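Local coordinates for CdiI toxin (Salmonella enterica subsp. enterica serovar Rubislaw str. ATCC 10717, PDB 4ZQU), which neutralises its cognate CdiA-CT toxin as the immunity protein of a contact-dependent growth inhibition system, protecting bacteria from closely related, toxin-delivering neighbours, at residues Glu92-Trp97 and Lys138-Gly143; Gly143-Gly146 and Ser150-Val153. All blocks are in the same frame, centred on the assembly; numbering follows the deposited sequence.

Contact 1. Residues Glu92-Trp97 and Lys138-Gly143; sequences ERYDEW and KLEVWG
Y94 OH donates a hydrogen bond to E140 OE2 at 2.8 Å, tying helix 87-105 to the type I turn that runs from K138 to V141. The hydroxyl does not lie in the plane of the acceptor: it meets OE2 from above the carboxylate, 57° out of that plane. OE2 in turn sits at the edge of the phenol ring, near its plane, 3.7 Å from Y94 CZ, and ring and carboxylate planes stand 44° apart. Both side chains bridge a wide gap, since Y94 CA and E140 CA are 10.9 Å from each other. The ring of Y94 leaves the helix toward the turn because chi1 (168°) puts CG anti to the backbone N, and E140 answers with a chain extended beyond CG, whose CG passes 3.5 Å from Y94 OH. F114 of helix 110-115 packs on both side chains, and G75 of the CdiA-CT toxin chain touches Y94. E140 OE1 makes a weak, long ion pair with K110 NZ. The bond is short but meets OE2 well out of the carboxylate plane, and it brings a carboxylate to a tyrosine that is buried in the complex, a pairing likely to stabilise the charged form of E140.

Contact 2. Residues Gly143-Gly146 and Ser150-Val153; sequences GGTG and SDNV
T145 OG1 donates a hydrogen bond to D151 OD1, 2.9 Å away, closing the loop between strands 141-143 and 153-155 of the antiparallel sheet with a side-chain link. The hydroxyl reaches OD1 on its syn side, 34° out of the carboxylate plane. D151 OD2 lies farther from T145 OG1, at 3.4 Å, so the approach is plainly lopsided toward OD1. T145 CG2 is 3.1 Å from the same OD1, closer than a comfortable methyl-oxygen contact, so the packing here is tight and the exact placement somewhat doubtful. The two side chains arrive from opposite directions across a backbone separation of 8.1 Å between T145 CA and D151 CA. In each residue the first side-chain torsion sets the polar group between backbone N and carbonyl carbon, at 42° for T145 and 63° for D151. Farther out, P133 of strand 129-138 is touched by both T145 and D151, and R174 NH1 bonds to D151 O. T145 OG1 also accepts a weak hydrogen bond from L147 N, within the same loop. On the toxin side, E69 of the CdiA-CT chain packs on T145, placing this surface contact at the border of the complex. Immediately after the threonine the chain turns through a cis peptide bond, the one joining T145 C to G146 N.

Overall arrangement
Contact 1 and contact 2 follow one another along the chain and share G143: strand 141-143 leaves the turn of contact 1 and leads into the loop that contact 2 closes. Their centres are about 20 Å apart, and beyond the shared residue they do not touch. What unites them is the toxin interface. V141, W142 and G143 pair antiparallel with a strand of the CdiA-CT chain, so the immunity protein's sheet continues into the toxin, a beta-augmentation. Within its own chain G143 pairs with R135. The two side-chain bonds therefore lie beyond opposite ends of the augmented strand, one reaching helix 87-105, the other spanning the loop toward strand 153-155.

Contact 1. Residues Glu92-Trp97 and Lys138-Gly143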
ATOM      1  N   GLU B  92     -12.938   0.574   7.645  1.00 40.44           N
ATOM      2  CA  GLU B  92     -13.675   0.585   8.906  1.00 43.86           C
ATOM      3  C   GLU B  92     -12.906  -0.054  10.063  1.00 38.16           C
ATOM      4  O   GLU B  92     -12.949   0.447  11.188  1.00 35.38           O
ATOM      5  CB  GLU B  92     -15.023  -0.113   8.733  1.00 50.47           C
ATOM      6  CG  GLU B  92     -15.987   0.639   7.834  1.00 58.88           C
ATOM      7  CD  GLU B  92     -17.413   0.155   7.984  1.00 67.40           C
ATOM      8  OE1 GLU B  92     -17.694  -0.563   8.966  1.00 68.64           O
ATOM      9  OE2 GLU B  92     -18.253   0.497   7.122  1.00 73.32           O
ATOM     10  N   ARG B  93     -12.210  -1.154   9.790  1.00 35.66           N
ATOM     11  CA  ARG B  93     -11.437  -1.827  10.831  1.00 32.73           C
ATOM     12  C   ARG B  93     -10.183  -1.027  11.143  1.00 31.91           C
ATOM     13  O   ARG B  93      -9.622  -1.135  12.230  1.00 31.42           O
ATOM     14  CB  ARG B  93     -11.073  -3.258  10.421  1.00 27.51           C
ATOM     15  CG  ARG B  93     -10.045  -3.362   9.321  1.00 24.96           C
ATOM     16  CD  ARG B  93      -9.626  -4.805   9.114  1.00 21.35           C
ATOM     17  NE  ARG B  93     -10.723  -5.635   8.625  1.00 21.67           N
ATOM     18  CZ  ARG B  93     -10.843  -6.057   7.370  1.00 21.07           C
ATOM     19  NH1 ARG B  93      -9.932  -5.734   6.464  1.00 20.07           N
ATOM     20  NH2 ARG B  93     -11.876  -6.807   7.020  1.00 21.68           N
ATOM     21  N   TYR B  94      -9.750  -0.223  10.179  1.00 33.24           N
ATOM     22  CA  TYR B  94      -8.669   0.722  10.408  1.00 32.53           C
ATOM     23  C   TYR B  94      -9.141   1.822  11.351  1.00 34.82           C
ATOM     24  O   TYR B  94      -8.426   2.211  12.272  1.00 36.33           O
ATOM     25  CB  TYR B  94      -8.187   1.322   9.090  1.00 32.12           C
ATOM     26  CG  TYR B  94      -7.275   2.512   9.260  1.00 34.62           C
ATOM     27  CD1 TYR B  94      -5.971   2.354   9.715  1.00 35.28           C
ATOM     28  CD2 TYR B  94      -7.713   3.797   8.961  1.00 36.06           C
ATOM     29  CE1 TYR B  94      -5.130   3.442   9.870  1.00 35.07           C
ATOM     30  CE2 TYR B  94      -6.880   4.892   9.113  1.00 35.98           C
ATOM     31  CZ  TYR B  94      -5.590   4.709   9.567  1.00 35.93           C
ATOM     32  OH  TYR B  94      -4.754   5.794   9.718  1.00 36.81           O
ATOM     33  N   ASP B  95     -10.355   2.312  11.119  1.00 36.28           N
ATOM     34  CA  ASP B  95     -10.932   3.360  11.953  1.00 38.72           C
ATOM     35  C   ASP B  95     -11.138   2.875  13.382  1.00 40.00           C
ATOM     36  O   ASP B  95     -11.019   3.649  14.332  1.00 42.20           O
ATOM     37  CB  ASP B  95     -12.256   3.850  11.364  1.00 40.08           C
ATOM     38  CG  ASP B  95     -12.071   4.612  10.064  1.00 40.28           C
ATOM     39  OD1 ASP B  95     -10.987   5.200   9.862  1.00 39.55           O
ATOM     40  OD2 ASP B  95     -13.014   4.629   9.245  1.00 41.95           O
ATOM     41  N   GLU B  96     -11.447   1.592  13.530  1.00 40.03           N
ATOM     42  CA  GLU B  96     -11.567   0.988  14.852  1.00 39.67           C
ATOM     43  C   GLU B  96     -10.196   0.790  15.482  1.00 36.26           C
ATOM     44  O   GLU B  96     -10.026   0.943  16.691  1.00 37.72           O
ATOM     45  CB  GLU B  96     -12.312  -0.343  14.773  1.00 39.68           C
ATOM     46  CG  GLU B  96     -13.795  -0.183  14.524  1.00 44.48           C
ATOM     47  CD  GLU B  96     -14.458   0.689  15.572  1.00 49.90           C
ATOM     48  OE1 GLU B  96     -14.056   0.615  16.754  1.00 50.10           O
ATOM     49  OE2 GLU B  96     -15.379   1.453  15.212  1.00 53.84           O
ATOM     50  N   TRP B  97      -9.220   0.446  14.650  1.00 32.78           N
ATOM     51  CA  TRP B  97      -7.846   0.314  15.104  1.00 32.03           C
ATOM     52  C   TRP B  97      -7.348   1.648  15.642  1.00 36.45           C
ATOM     53  O   TRP B  97      -6.710   1.706  16.694  1.00 37.68           O
ATOM     54  CB  TRP B  97      -6.952  -0.171  13.962  1.00 29.34           C
ATOM     55  CG  TRP B  97      -5.514  -0.294  14.335  1.00 29.47           C
ATOM     56  CD1 TRP B  97      -4.896  -1.391  14.859  1.00 29.25           C
ATOM     57  CD2 TRP B  97      -4.505   0.714  14.207  1.00 29.69           C
ATOM     58  NE1 TRP B  97      -3.562  -1.128  15.068  1.00 28.91           N
ATOM     59  CE2 TRP B  97      -3.298   0.158  14.676  1.00 29.03           C
ATOM     60  CE3 TRP B  97      -4.504   2.034  13.743  1.00 31.63           C
ATOM     61  CZ2 TRP B  97      -2.102   0.877  14.693  1.00 31.20           C
ATOM     62  CZ3 TRP B  97      -3.315   2.746  13.763  1.00 32.22           C
ATOM     63  CH2 TRP B  97      -2.132   2.166  14.234  1.00 31.92           C
ATOM     64  N   LYS B 138       2.780  11.645   5.239  1.00 49.25           N
ATOM     65  CA  LYS B 138       1.676  12.388   5.832  1.00 48.06           C
ATOM     66  C   LYS B 138       1.356  11.759   7.180  1.00 47.21           C
ATOM     67  O   LYS B 138       1.905  10.711   7.510  1.00 45.76           O
ATOM     68  CB  LYS B 138       0.453  12.379   4.915  1.00 46.20           C
ATOM     69  CG  LYS B 138       0.677  13.117   3.607  1.00 48.75           C
ATOM     70  CD  LYS B 138      -0.522  13.019   2.684  1.00 49.67           C
ATOM     71  CE  LYS B 138      -0.270  13.796   1.397  1.00 52.80           C
ATOM     72  NZ  LYS B 138      -1.396  13.687   0.431  1.00 51.71           N
ATOM     73  N   LEU B 139       0.480  12.393   7.953  1.00 47.99           N
ATOM     74  CA  LEU B 139       0.151  11.910   9.293  1.00 47.11           C
ATOM     75  C   LEU B 139      -0.255  10.440   9.286  1.00 44.57           C
ATOM     76  O   LEU B 139       0.214   9.653  10.104  1.00 40.14           O
ATOM     77  CB  LEU B 139      -0.968  12.750   9.912  1.00 48.54           C
ATOM     78  CG  LEU B 139      -0.573  14.040  10.639  1.00 51.81           C
ATOM     79  CD1 LEU B 139      -0.027  15.083   9.672  1.00 54.91           C
ATOM     80  CD2 LEU B 139      -1.755  14.595  11.415  1.00 53.05           C
ATOM     81  N   GLU B 140      -1.112  10.071   8.342  1.00 44.24           N
ATOM     82  CA  GLU B 140      -1.579   8.696   8.252  1.00 44.31           C
ATOM     83  C   GLU B 140      -1.032   7.981   7.021  1.00 42.23           C
ATOM     84  O   GLU B 140      -1.591   6.976   6.584  1.00 40.06           O
ATOM     85  CB  GLU B 140      -3.107   8.658   8.241  1.00 48.23           C
ATOM     86  CG  GLU B 140      -3.737   9.104   9.547  1.00 52.96           C
ATOM     87  CD  GLU B 140      -5.248   9.037   9.519  1.00 56.43           C
ATOM     88  OE1 GLU B 140      -5.861   9.733   8.681  1.00 58.72           O
ATOM     89  OE2 GLU B 140      -5.824   8.288  10.335  1.00 57.06           O
ATOM     90  N   VAL B 141       0.058   8.502   6.464  1.00 42.30           N
ATOM     91  CA  VAL B 141       0.671   7.899   5.284  1.00 38.93           C
ATOM     92  C   VAL B 141       2.186   7.765   5.426  1.00 38.84           C
ATOM     93  O   VAL B 141       2.895   8.759   5.571  1.00 40.11           O
ATOM     94  CB  VAL B 141       0.374   8.713   4.004  1.00 39.36           C
ATOM     95  CG1 VAL B 141       0.994   8.035   2.796  1.00 37.70           C
ATOM     96  CG2 VAL B 141      -1.123   8.887   3.804  1.00 38.10           C
ATOM     97  N   TRP B 142       2.674   6.528   5.382  1.00 37.84           N
ATOM     98  CA  TRP B 142       4.110   6.264   5.370  1.00 38.02           C
ATOM     99  C   TRP B 142       4.535   5.755   3.996  1.00 37.00           C
ATOM    100  O   TRP B 142       3.699   5.323   3.203  1.00 35.92           O
ATOM    101  CB  TRP B 142       4.492   5.247   6.445  1.00 37.00           C
ATOM    102  CG  TRP B 142       4.202   5.697   7.841  1.00 38.27           C
ATOM    103  CD1 TRP B 142       5.087   6.227   8.733  1.00 39.19           C
ATOM    104  CD2 TRP B 142       2.935   5.650   8.513  1.00 39.44           C
ATOM    105  NE1 TRP B 142       4.454   6.510   9.918  1.00 40.65           N
ATOM    106  CE2 TRP B 142       3.132   6.167   9.808  1.00 41.09           C
ATOM    107  CE3 TRP B 142       1.657   5.219   8.143  1.00 37.65           C
ATOM    108  CZ2 TRP B 142       2.094   6.269  10.737  1.00 41.58           C
ATOM    109  CZ3 TRP B 142       0.629   5.322   9.066  1.00 37.45           C
ATOM    110  CH2 TRP B 142       0.853   5.842  10.346  1.00 38.76           C
ATOM    111  N   GLY B 143       5.832   5.806   3.712  1.00 37.26           N
ATOM    112  CA  GLY B 143       6.317   5.414   2.403  1.00 36.82           C
ATOM    113  C   GLY B 143       7.817   5.225   2.303  1.00 39.15           C
ATOM    114  O   GLY B 143       8.493   5.021   3.309  1.00 38.96           O
TER

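Contact 2. Residues Gly143-Gly146 and Ser150-Val153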
ATOM      1  N   GLY B 143       5.832   5.806   3.712  1.00 37.26           N
ATOM      2  CA  GLY B 143       6.317   5.414   2.403  1.00 36.82           C
ATOM      3  C   GLY B 143       7.817   5.225   2.303  1.00 39.15           C
ATOM      4  O   GLY B 143       8.493   5.021   3.309  1.00 38.96           O
ATOM      5  N   GLY B 144       8.332   5.291   1.077  1.00 53.35           N
ATOM      6  CA  GLY B 144       9.741   5.062   0.807  1.00 55.50           C
ATOM      7  C   GLY B 144      10.679   6.009   1.532  1.00 57.52           C
ATOM      8  O   GLY B 144      10.425   7.210   1.621  1.00 60.33           O
ATOM      9  N   THR B 145      11.781   5.459   2.029  1.00 56.92           N
ATOM     10  CA  THR B 145      12.726   6.194   2.876  1.00 58.54           C
ATOM     11  C   THR B 145      13.639   7.297   2.271  1.00 75.73           C
ATOM     12  O   THR B 145      14.011   8.212   3.006  1.00 76.55           O
ATOM     13  CB  THR B 145      13.647   5.193   3.601  1.00 53.76           C
ATOM     14  OG1 THR B 145      14.056   4.161   2.692  1.00 54.63           O
ATOM     15  CG2 THR B 145      12.906   4.562   4.768  1.00 49.58           C
ATOM     16  N   GLY B 146      14.036   7.252   0.994  1.00 77.09           N
ATOM     17  CA  GLY B 146      13.748   6.197   0.042  1.00 76.22           C
ATOM     18  C   GLY B 146      14.989   5.779  -0.716  1.00 79.49           C
ATOM     19  O   GLY B 146      15.446   6.469  -1.627  1.00 82.01           O
ATOM     20  N   SER B 150      18.243  -0.114   0.344  1.00 73.96           N
ATOM     21  CA  SER B 150      19.402  -0.579   1.102  1.00 72.93           C
ATOM     22  C   SER B 150      19.309  -0.462   2.620  1.00 68.72           C
ATOM     23  O   SER B 150      20.154  -1.007   3.335  1.00 67.78           O
ATOM     24  CB  SER B 150      20.640   0.185   0.634  1.00 75.57           C
ATOM     25  OG  SER B 150      20.513   1.562   0.933  1.00 76.14           O
ATOM     26  N   ASP B 151      18.308   0.252   3.119  1.00 66.11           N
ATOM     27  CA  ASP B 151      18.251   0.530   4.546  1.00 62.46           C
ATOM     28  C   ASP B 151      17.384  -0.467   5.310  1.00 56.80           C
ATOM     29  O   ASP B 151      17.163  -0.305   6.508  1.00 54.64           O
ATOM     30  CB  ASP B 151      17.746   1.952   4.784  1.00 63.32           C
ATOM     31  CG  ASP B 151      16.339   2.160   4.280  1.00 62.36           C
ATOM     32  OD1 ASP B 151      15.656   3.052   4.819  1.00 61.42           O
ATOM     33  OD2 ASP B 151      15.917   1.434   3.354  1.00 62.15           O
ATOM     34  N   ASN B 152      16.896  -1.495   4.623  1.00 54.84           N
ATOM     35  CA  ASN B 152      16.120  -2.536   5.286  1.00 50.15           C
ATOM     36  C   ASN B 152      16.983  -3.380   6.209  1.00 48.82           C
ATOM     37  O   ASN B 152      18.148  -3.653   5.915  1.00 52.18           O
ATOM     38  CB  ASN B 152      15.430  -3.443   4.266  1.00 49.11           C
ATOM     39  CG  ASN B 152      14.329  -2.736   3.505  1.00 48.93           C
ATOM     40  OD1 ASN B 152      13.852  -1.680   3.916  1.00 49.78           O
ATOM     41  ND2 ASN B 152      13.906  -3.328   2.394  1.00 48.88           N
ATOM     42  N   VAL B 153      16.406  -3.788   7.333  1.00 39.07           N
ATOM     43  CA  VAL B 153      17.076  -4.710   8.233  1.00 37.90           C
ATOM     44  C   VAL B 153      16.701  -6.137   7.864  1.00 36.16           C
ATOM     45  O   VAL B 153      15.593  -6.590   8.143  1.00 35.31           O
ATOM     46  CB  VAL B 153      16.713  -4.439   9.700  1.00 37.82           C
ATOM     47  CG1 VAL B 153      17.364  -5.473  10.608  1.00 38.29           C
ATOM     48  CG2 VAL B 153      17.139  -3.035  10.091  1.00 38.89           C
TER